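Local coordinates for protein glucanase (Clostridium thermocellum, PDB 5GXX) that probably hydrolyses internal beta-1,4-glucosidic bonds of cellulose, acting as a family 9 endoglucanase of the cellulosome, at residues Trp29-Trp34 against Glu89-Phe94; Ile15-Cys20 against His382-Ala387. The protein carries 1 engineered substitution. All blocks are in the same frame, centred on the assembly; numbering follows the deposited sequence.

Contact 1: Trp29-Trp34 against Glu89-Phe94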
ATOM      1  N   TRP A  29     -23.558 -15.559  36.738  1.00 15.95           N
ATOM      2  CA  TRP A  29     -23.822 -16.961  36.501  1.00 15.29           C
ATOM      3  C   TRP A  29     -23.614 -17.415  35.050  1.00 14.77           C
ATOM      4  O   TRP A  29     -23.894 -18.564  34.732  1.00 15.28           O
ATOM      5  CB  TRP A  29     -25.239 -17.318  36.965  1.00 16.48           C
ATOM      6  CG  TRP A  29     -26.318 -16.360  36.495  1.00 14.33           C
ATOM      7  CD1 TRP A  29     -26.882 -15.355  37.240  1.00 17.02           C
ATOM      8  CD2 TRP A  29     -26.956 -16.298  35.201  1.00 14.40           C
ATOM      9  NE1 TRP A  29     -27.834 -14.698  36.508  1.00 14.71           N
ATOM     10  CE2 TRP A  29     -27.905 -15.251  35.255  1.00 13.64           C
ATOM     11  CE3 TRP A  29     -26.836 -17.033  34.015  1.00 15.34           C
ATOM     12  CZ2 TRP A  29     -28.711 -14.909  34.158  1.00 15.12           C
ATOM     13  CZ3 TRP A  29     -27.667 -16.713  32.932  1.00 15.84           C
ATOM     14  CH2 TRP A  29     -28.580 -15.654  33.018  1.00 15.77           C
ATOM     15  N   ASN A  30     -23.148 -16.528  34.172  1.00 14.61           N
ATOM     16  CA  ASN A  30     -22.873 -16.936  32.792  1.00 13.66           C
ATOM     17  C   ASN A  30     -21.864 -18.090  32.762  1.00 14.53           C
ATOM     18  O   ASN A  30     -20.797 -17.993  33.380  1.00 14.28           O
ATOM     19  CB  ASN A  30     -22.278 -15.743  32.043  1.00 13.12           C
ATOM     20  CG  ASN A  30     -21.997 -16.052  30.584  1.00 13.52           C
ATOM     21  OD1 ASN A  30     -20.951 -16.593  30.261  1.00 13.88           O
ATOM     22  ND2 ASN A  30     -22.922 -15.692  29.700  1.00 14.86           N
ATOM     23  N   ARG A  31     -22.170 -19.146  32.010  1.00 12.83           N
ATOM     24  CA  ARG A  31     -21.405 -20.385  32.060  1.00 13.78           C
ATOM     25  C   ARG A  31     -20.468 -20.547  30.873  1.00 13.31           C
ATOM     26  O   ARG A  31     -19.899 -21.622  30.680  1.00 16.35           O
ATOM     27  CB  ARG A  31     -22.359 -21.580  32.069  1.00 13.87           C
ATOM     28  CG  ARG A  31     -23.221 -21.709  33.324  1.00 12.91           C
ATOM     29  CD  ARG A  31     -24.267 -22.789  33.126  1.00 12.73           C
ATOM     30  NE  ARG A  31     -25.357 -22.387  32.233  1.00 13.61           N
ATOM     31  CZ  ARG A  31     -26.305 -23.203  31.792  1.00 11.99           C
ATOM     32  NH1 ARG A  31     -26.290 -24.495  32.118  1.00 17.62           N
ATOM     33  NH2 ARG A  31     -27.257 -22.714  31.005  1.00 14.01           N
ATOM     34  N   VAL A  32     -20.272 -19.476  30.109  1.00 13.86           N
ATOM     35  CA  VAL A  32     -19.580 -19.575  28.826  1.00 14.28           C
ATOM     36  C   VAL A  32     -18.159 -19.028  28.949  1.00 13.65           C
ATOM     37  O   VAL A  32     -17.971 -17.817  29.037  1.00 14.33           O
ATOM     38  CB  VAL A  32     -20.349 -18.840  27.721  1.00 13.55           C
ATOM     39  CG1 VAL A  32     -19.762 -19.205  26.359  1.00 12.00           C
ATOM     40  CG2 VAL A  32     -21.846 -19.203  27.741  1.00 14.04           C
ATOM     41  N   GLU A  33     -17.162 -19.912  28.942  1.00 15.23           N
ATOM     42  CA  GLU A  33     -15.784 -19.546  29.275  1.00 15.34           C
ATOM     43  C   GLU A  33     -15.196 -18.621  28.228  1.00 15.52           C
ATOM     44  O   GLU A  33     -14.299 -17.831  28.544  1.00 16.62           O
ATOM     45  CB  GLU A  33     -14.897 -20.792  29.424  1.00 15.81           C
ATOM     46  CG  GLU A  33     -14.747 -21.599  28.151  1.00 16.09           C
ATOM     47  CD  GLU A  33     -13.792 -22.760  28.336  1.00 21.45           C
ATOM     48  OE1 GLU A  33     -12.678 -22.526  28.855  1.00 27.48           O
ATOM     49  OE2 GLU A  33     -14.146 -23.896  27.965  1.00 18.85           O
ATOM     50  N   TRP A  34     -15.710 -18.711  27.005  1.00 13.83           N
ATOM     51  CA  TRP A  34     -15.234 -17.868  25.903  1.00 14.08           C
ATOM     52  C   TRP A  34     -16.064 -16.604  25.690  1.00 13.11           C
ATOM     53  O   TRP A  34     -15.942 -15.962  24.636  1.00 14.26           O
ATOM     54  CB  TRP A  34     -15.188 -18.682  24.611  1.00 11.74           C
ATOM     55  CG  TRP A  34     -16.425 -19.496  24.303  1.00 13.14           C
ATOM     56  CD1 TRP A  34     -16.715 -20.756  24.754  1.00 13.53           C
ATOM     57  CD2 TRP A  34     -17.531 -19.100  23.476  1.00 12.21           C
ATOM     58  NE1 TRP A  34     -17.924 -21.171  24.244  1.00 12.23           N
ATOM     59  CE2 TRP A  34     -18.435 -20.187  23.441  1.00 12.30           C
ATOM     60  CE3 TRP A  34     -17.824 -17.952  22.726  1.00 13.31           C
ATOM     61  CZ2 TRP A  34     -19.625 -20.150  22.709  1.00 14.38           C
ATOM     62  CZ3 TRP A  34     -19.013 -17.916  21.989  1.00 13.39           C
ATOM     63  CH2 TRP A  34     -19.900 -19.010  21.996  1.00 13.35           C
ATOM     64  N   GLU A  89     -35.397 -19.651  33.636  1.00 15.97           N
ATOM     65  CA  GLU A  89     -35.910 -18.447  34.278  1.00 15.66           C
ATOM     66  C   GLU A  89     -34.947 -17.265  34.266  1.00 15.47           C
ATOM     67  O   GLU A  89     -35.318 -16.160  33.863  1.00 16.91           O
ATOM     68  CB  GLU A  89     -36.348 -18.743  35.712  1.00 15.99           C
ATOM     69  CG  GLU A  89     -37.719 -19.411  35.752  1.00 16.12           C
ATOM     70  CD  GLU A  89     -38.099 -19.908  37.124  1.00 19.64           C
ATOM     71  OE1 GLU A  89     -37.258 -19.845  38.045  1.00 25.91           O
ATOM     72  OE2 GLU A  89     -39.242 -20.383  37.264  1.00 24.33           O
ATOM     73  N   ARG A  90     -33.714 -17.485  34.702  1.00 15.86           N
ATOM     74  CA  ARG A  90     -32.748 -16.391  34.768  1.00 15.26           C
ATOM     75  C   ARG A  90     -32.261 -15.956  33.387  1.00 15.19           C
ATOM     76  O   ARG A  90     -31.972 -14.780  33.171  1.00 14.95           O
ATOM     77  CB  ARG A  90     -31.588 -16.688  35.723  1.00 14.76           C
ATOM     78  CG  ARG A  90     -30.644 -17.820  35.311  1.00 16.28           C
ATOM     79  CD  ARG A  90     -29.782 -18.181  36.521  1.00 18.45           C
ATOM     80  NE  ARG A  90     -28.749 -19.154  36.168  1.00 17.77           N
ATOM     81  CZ  ARG A  90     -27.861 -19.680  37.006  1.00 19.64           C
ATOM     82  NH1 ARG A  90     -27.871 -19.352  38.295  1.00 20.17           N
ATOM     83  NH2 ARG A  90     -26.947 -20.528  36.539  1.00 20.24           N
ATOM     84  N   ASN A  91     -32.207 -16.881  32.431  1.00 13.56           N
ATOM     85  CA  ASN A  91     -31.928 -16.460  31.062  1.00 13.23           C
ATOM     86  C   ASN A  91     -33.028 -15.558  30.505  1.00 12.72           C
ATOM     87  O   ASN A  91     -32.732 -14.570  29.836  1.00 12.44           O
ATOM     88  CB  ASN A  91     -31.676 -17.671  30.162  1.00 13.27           C
ATOM     89  CG  ASN A  91     -30.218 -18.051  30.164  1.00 15.07           C
ATOM     90  OD1 ASN A  91     -29.389 -17.359  29.574  1.00 15.11           O
ATOM     91  ND2 ASN A  91     -29.875 -19.102  30.894  1.00 15.10           N
ATOM     92  N   LEU A  92     -34.278 -15.892  30.799  1.00 14.06           N
ATOM     93  CA  LEU A  92     -35.382 -15.034  30.401  1.00 12.76           C
ATOM     94  C   LEU A  92     -35.246 -13.666  31.080  1.00 15.13           C
ATOM     95  O   LEU A  92     -35.387 -12.642  30.405  1.00 14.85           O
ATOM     96  CB  LEU A  92     -36.732 -15.693  30.715  1.00 14.29           C
ATOM     97  CG  LEU A  92     -37.961 -14.803  30.540  1.00 15.07           C
ATOM     98  CD1 LEU A  92     -38.075 -14.233  29.123  1.00 15.50           C
ATOM     99  CD2 LEU A  92     -39.206 -15.574  30.905  1.00 17.81           C
ATOM    100  N   ALA A  93     -34.936 -13.650  32.377  1.00 14.94           N
ATOM    101  CA  ALA A  93     -34.925 -12.384  33.120  1.00 16.56           C
ATOM    102  C   ALA A  93     -33.909 -11.423  32.536  1.00 17.11           C
ATOM    103  O   ALA A  93     -34.114 -10.215  32.528  1.00 18.06           O
ATOM    104  CB  ALA A  93     -34.641 -12.614  34.609  1.00 16.97           C
ATOM    105  N   PHE A  94     -32.791 -11.970  32.075  1.00 16.88           N
ATOM    106  CA  PHE A  94     -31.720 -11.169  31.500  1.00 16.20           C
ATOM    107  C   PHE A  94     -32.238 -10.365  30.305  1.00 16.62           C
ATOM    108  O   PHE A  94     -31.928  -9.181  30.155  1.00 16.96           O
ATOM    109  CB  PHE A  94     -30.545 -12.086  31.122  1.00 15.83           C
ATOM    110  CG  PHE A  94     -29.315 -11.346  30.705  1.00 17.38           C
ATOM    111  CD1 PHE A  94     -28.383 -10.965  31.663  1.00 18.61           C
ATOM    112  CD2 PHE A  94     -29.078 -11.047  29.372  1.00 19.17           C
ATOM    113  CE1 PHE A  94     -27.241 -10.260  31.315  1.00 21.65           C
ATOM    114  CE2 PHE A  94     -27.931 -10.343  29.022  1.00 18.65           C
ATOM    115  CZ  PHE A  94     -27.014  -9.954  29.984  1.00 18.68           C
TER

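Contact 2: Ile15-Cys20 against His382-Ala387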
ATOM      1  N   ILE A  15     -30.987 -23.956  26.046  1.00 11.13           N
ATOM      2  CA  ILE A  15     -31.022 -22.807  26.948  1.00 11.97           C
ATOM      3  C   ILE A  15     -29.674 -22.105  27.048  1.00 11.74           C
ATOM      4  O   ILE A  15     -29.608 -20.866  27.028  1.00 13.22           O
ATOM      5  CB  ILE A  15     -31.497 -23.242  28.351  1.00 10.95           C
ATOM      6  CG1 ILE A  15     -32.928 -23.777  28.264  1.00 11.78           C
ATOM      7  CG2 ILE A  15     -31.438 -22.063  29.346  1.00 12.61           C
ATOM      8  CD1 ILE A  15     -33.315 -24.608  29.495  1.00 12.21           C
ATOM      9  N   TYR A  16     -28.628 -22.920  27.176  1.00 11.43           N
ATOM     10  CA  TYR A  16     -27.241 -22.448  27.276  1.00 10.80           C
ATOM     11  C   TYR A  16     -26.891 -21.581  26.081  1.00 10.97           C
ATOM     12  O   TYR A  16     -26.125 -20.626  26.224  1.00 12.13           O
ATOM     13  CB  TYR A  16     -26.293 -23.655  27.393  1.00 12.02           C
ATOM     14  CG  TYR A  16     -24.811 -23.359  27.328  1.00 11.66           C
ATOM     15  CD1 TYR A  16     -24.121 -23.348  26.103  1.00 11.33           C
ATOM     16  CD2 TYR A  16     -24.081 -23.113  28.491  1.00 10.09           C
ATOM     17  CE1 TYR A  16     -22.762 -23.124  26.043  1.00 12.11           C
ATOM     18  CE2 TYR A  16     -22.689 -22.915  28.453  1.00 11.32           C
ATOM     19  CZ  TYR A  16     -22.055 -22.916  27.223  1.00 12.45           C
ATOM     20  OH  TYR A  16     -20.708 -22.704  27.138  1.00 14.54           O
ATOM     21  N   PHE A  17     -27.443 -21.906  24.908  1.00 11.47           N
ATOM     22  CA  PHE A  17     -27.275 -21.025  23.750  1.00 11.34           C
ATOM     23  C   PHE A  17     -27.484 -19.547  24.093  1.00 10.97           C
ATOM     24  O   PHE A  17     -26.668 -18.711  23.685  1.00 10.50           O
ATOM     25  CB  PHE A  17     -28.180 -21.480  22.592  1.00  9.74           C
ATOM     26  CG  PHE A  17     -28.262 -20.479  21.466  1.00 11.59           C
ATOM     27  CD1 PHE A  17     -27.227 -20.322  20.552  1.00 11.45           C
ATOM     28  CD2 PHE A  17     -29.390 -19.692  21.329  1.00 10.47           C
ATOM     29  CE1 PHE A  17     -27.303 -19.399  19.504  1.00 12.31           C
ATOM     30  CE2 PHE A  17     -29.513 -18.784  20.253  1.00 15.20           C
ATOM     31  CZ  PHE A  17     -28.459 -18.616  19.351  1.00  9.28           C
ATOM     32  N   TYR A  18     -28.553 -19.229  24.827  1.00 10.98           N
ATOM     33  CA  TYR A  18     -28.816 -17.820  25.134  1.00 11.28           C
ATOM     34  C   TYR A  18     -27.698 -17.173  25.947  1.00 12.36           C
ATOM     35  O   TYR A  18     -27.434 -15.975  25.793  1.00 12.63           O
ATOM     36  CB  TYR A  18     -30.179 -17.640  25.795  1.00 11.83           C
ATOM     37  CG  TYR A  18     -31.285 -17.927  24.810  1.00 11.44           C
ATOM     38  CD1 TYR A  18     -31.702 -16.949  23.907  1.00  9.17           C
ATOM     39  CD2 TYR A  18     -31.869 -19.194  24.735  1.00 10.54           C
ATOM     40  CE1 TYR A  18     -32.672 -17.223  22.957  1.00  9.54           C
ATOM     41  CE2 TYR A  18     -32.857 -19.473  23.800  1.00 10.84           C
ATOM     42  CZ  TYR A  18     -33.248 -18.483  22.916  1.00 12.47           C
ATOM     43  OH  TYR A  18     -34.248 -18.718  22.001  1.00 11.28           O
ATOM     44  N   GLU A  19     -26.998 -17.934  26.788  1.00 10.67           N
ATOM     45  CA  GLU A  19     -25.845 -17.363  27.500  1.00 11.21           C
ATOM     46  C   GLU A  19     -24.687 -17.018  26.562  1.00 11.81           C
ATOM     47  O   GLU A  19     -23.902 -16.098  26.812  1.00 13.13           O
ATOM     48  CB  GLU A  19     -25.375 -18.313  28.601  1.00 11.71           C
ATOM     49  CG  GLU A  19     -26.413 -18.365  29.710  1.00 15.11           C
ATOM     50  CD  GLU A  19     -26.134 -19.399  30.796  1.00 13.14           C
ATOM     51  OE1 GLU A  19     -24.977 -19.619  31.173  1.00 13.78           O
ATOM     52  OE2 GLU A  19     -27.124 -19.982  31.268  1.00 16.32           O
ATOM     53  N   CYS A  20     -24.560 -17.764  25.468  1.00 11.52           N
ATOM     54  CA  CYS A  20     -23.580 -17.430  24.432  1.00 11.55           C
ATOM     55  C   CYS A  20     -23.915 -16.105  23.727  1.00 10.99           C
ATOM     56  O   CYS A  20     -23.036 -15.477  23.132  1.00 11.21           O
ATOM     57  CB  CYS A  20     -23.549 -18.544  23.392  1.00 11.94           C
ATOM     58  SG  CYS A  20     -22.989 -20.119  24.038  1.00 12.30           S
ATOM     59  N   HIS A 382     -14.720 -22.471  19.513  1.00 12.42           N
ATOM     60  CA  HIS A 382     -15.693 -22.674  20.592  1.00 12.89           C
ATOM     61  C   HIS A 382     -16.896 -23.479  20.159  1.00 13.32           C
ATOM     62  O   HIS A 382     -17.228 -23.499  18.980  1.00 13.57           O
ATOM     63  CB  HIS A 382     -16.162 -21.340  21.167  1.00 12.06           C
ATOM     64  CG  HIS A 382     -15.027 -20.399  21.410  1.00 10.71           C
ATOM     65  ND1 HIS A 382     -14.019 -20.690  22.306  1.00 12.00           N
ATOM     66  CD2 HIS A 382     -14.696 -19.223  20.823  1.00 13.36           C
ATOM     67  CE1 HIS A 382     -13.115 -19.725  22.258  1.00 11.64           C
ATOM     68  NE2 HIS A 382     -13.517 -18.807  21.393  1.00 13.75           N
ATOM     69  N   VAL A 383     -17.540 -24.121  21.133  1.00 14.36           N
ATOM     70  CA  VAL A 383     -18.728 -24.933  20.852  1.00 13.30           C
ATOM     71  C   VAL A 383     -19.971 -24.127  21.181  1.00 11.60           C
ATOM     72  O   VAL A 383     -20.198 -23.782  22.337  1.00 13.86           O
ATOM     73  CB  VAL A 383     -18.768 -26.221  21.688  1.00 14.41           C
ATOM     74  CG1 VAL A 383     -19.962 -27.093  21.296  1.00 14.98           C
ATOM     75  CG2 VAL A 383     -17.483 -26.991  21.474  1.00 16.44           C
ATOM     76  N   LEU A 384     -20.767 -23.818  20.162  1.00 12.32           N
ATOM     77  CA  LEU A 384     -22.008 -23.059  20.362  1.00 11.13           C
ATOM     78  C   LEU A 384     -23.146 -24.013  20.768  1.00 10.82           C
ATOM     79  O   LEU A 384     -24.149 -24.213  20.057  1.00 12.11           O
ATOM     80  CB  LEU A 384     -22.361 -22.273  19.085  1.00 11.27           C
ATOM     81  CG  LEU A 384     -23.518 -21.276  19.188  1.00  9.74           C
ATOM     82  CD1 LEU A 384     -23.171 -20.025  20.003  1.00 11.81           C
ATOM     83  CD2 LEU A 384     -23.907 -20.851  17.768  1.00 11.97           C
ATOM     84  N   TYR A 385     -23.009 -24.582  21.959  1.00 11.06           N
ATOM     85  CA  TYR A 385     -23.955 -25.608  22.378  1.00 10.77           C
ATOM     86  C   TYR A 385     -25.386 -25.137  22.278  1.00 10.85           C
ATOM     87  O   TYR A 385     -25.766 -24.037  22.739  1.00 10.69           O
ATOM     88  CB  TYR A 385     -23.746 -26.071  23.826  1.00  9.94           C
ATOM     89  CG  TYR A 385     -22.535 -26.939  24.059  1.00 12.46           C
ATOM     90  CD1 TYR A 385     -22.536 -28.290  23.693  1.00 12.57           C
ATOM     91  CD2 TYR A 385     -21.405 -26.415  24.680  1.00 14.76           C
ATOM     92  CE1 TYR A 385     -21.425 -29.089  23.929  1.00 14.67           C
ATOM     93  CE2 TYR A 385     -20.294 -27.218  24.922  1.00 13.24           C
ATOM     94  CZ  TYR A 385     -20.305 -28.547  24.542  1.00 13.71           C
ATOM     95  OH  TYR A 385     -19.191 -29.316  24.792  1.00 20.74           O
ATOM     96  N   GLY A 386     -26.191 -26.041  21.721  1.00 11.50           N
ATOM     97  CA  GLY A 386     -27.626 -25.819  21.723  1.00 11.23           C
ATOM     98  C   GLY A 386     -28.223 -25.047  20.564  1.00 11.63           C
ATOM     99  O   GLY A 386     -29.444 -24.961  20.453  1.00 11.75           O
ATOM    100  N   ALA A 387     -27.384 -24.442  19.728  1.00 11.29           N
ATOM    101  CA  ALA A 387     -27.895 -23.640  18.624  1.00 10.25           C
ATOM    102  C   ALA A 387     -28.564 -24.500  17.562  1.00 10.79           C
ATOM    103  O   ALA A 387     -27.909 -25.365  16.979  1.00 11.97           O
ATOM    104  CB  ALA A 387     -26.763 -22.820  17.998  1.00 10.82           C
TER
HETATM  105  O   HOH W   1     -19.426 -23.538  24.902  1.00 13.84           O

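Contact 1: Trp29-Trp34 against Glu89-Phe94
The indole of W29 carries R90 on one face and meets N91 at its edge. This is a stack of an arginine guanidinium on a tryptophan, tying a loop to helix 85-101 in the family 9 catalytic domain, an (alpha/alpha)6 barrel. The guanidinium lies nearly parallel to the indole, planes 11° apart, with R90 NE 3.5 Å from W29 CD2. Its flat end reaches past the ring, so that W29 CB sits against the centre of one guanidinium face. The aliphatic part of the arginine covers the six-membered ring: R90 CG stands 3.6 Å from that centroid, almost on the ring normal, in a CH-pi contact. R90 CG is set between the backbone N and the carbonyl carbon (chi1 67°), and the chain then runs extended to NE, sliding past the tryptophan in the opposite sense. At the rim, N91 OD1 lies in the indole plane, 3.8 Å from W29 CZ3, with the amide turned 79° to the ring. N91 ND2 is hydrogen-bonded to H87 O, one turn earlier in the helix. Nearer the helix backbone, W29 CZ2 comes within 3.4 Å of R90 O, the carbonyl oxygen that accepts the helical bond from F94 N.

Contact 2: Ile15-Cys20 against His382-Ala387
Y16 and V383 are joined through a water, whose oxygen lies 2.7 Å from Y16 OH and 2.7 Å from V383 O. The water donates to the carbonyl, which also receives a weak bond from Y385 N, closing an inverse gamma turn centred on L384. A type II beta turn from L384 to A387 overlaps it, and these two tight turns carry the loop past helix 7-20. The nearest CA atoms of the two segments are F17 CA and G386 CA, 5.2 Å apart; the positive phi of G386 (89°) suits the third position of the beta turn.

Aromatic rings flank this point. The edge of Y385 is directed at the face of Y16 in an offset edge-to-face pair, planes at 75°, while V383 CG1 packs over one face of the Y385 ring. Y385 CB adds an oblique contact, 3.6 Å from Y16 CD1. The ring of F17, with CG anti to the backbone N (chi1 169°), puts F17 CD1 3.6 Å from A387 CB; L384 CG approaches the same ring at its edge. L384 CD1 reaches C20 CB at 3.7 Å.

Around this interface, G386 and A387 make backbone bonds to V351, and G386 O accepts from N415 of helix 412-429. Helix 7-20 meets that helix through F17 and Y18, and packs I15 and Y18 against helix 85-101.

Starting at the N terminus, the chain forms helix 7-20, whose residues 15-20 belong to contact 2, and then enters the long loop that holds 29-34. Contact 1 closes first, after 54 intervening residues, when helix 85-101 arrives; contact 2 closes only after 361, with the loop ahead of helix 412-429. The smaller closure therefore falls wholly within the larger one, and the two do not cross. They also touch: E19 forms a salt bridge with R31 and probably a hydrogen bond with N91, while W34 stacks on H382 and packs against C20 SG. Contact 1 ties the 29-34 loop to helix 85-101, contact 2 ties helix 7-20 to the late loop 382-387, and E19 joins the two.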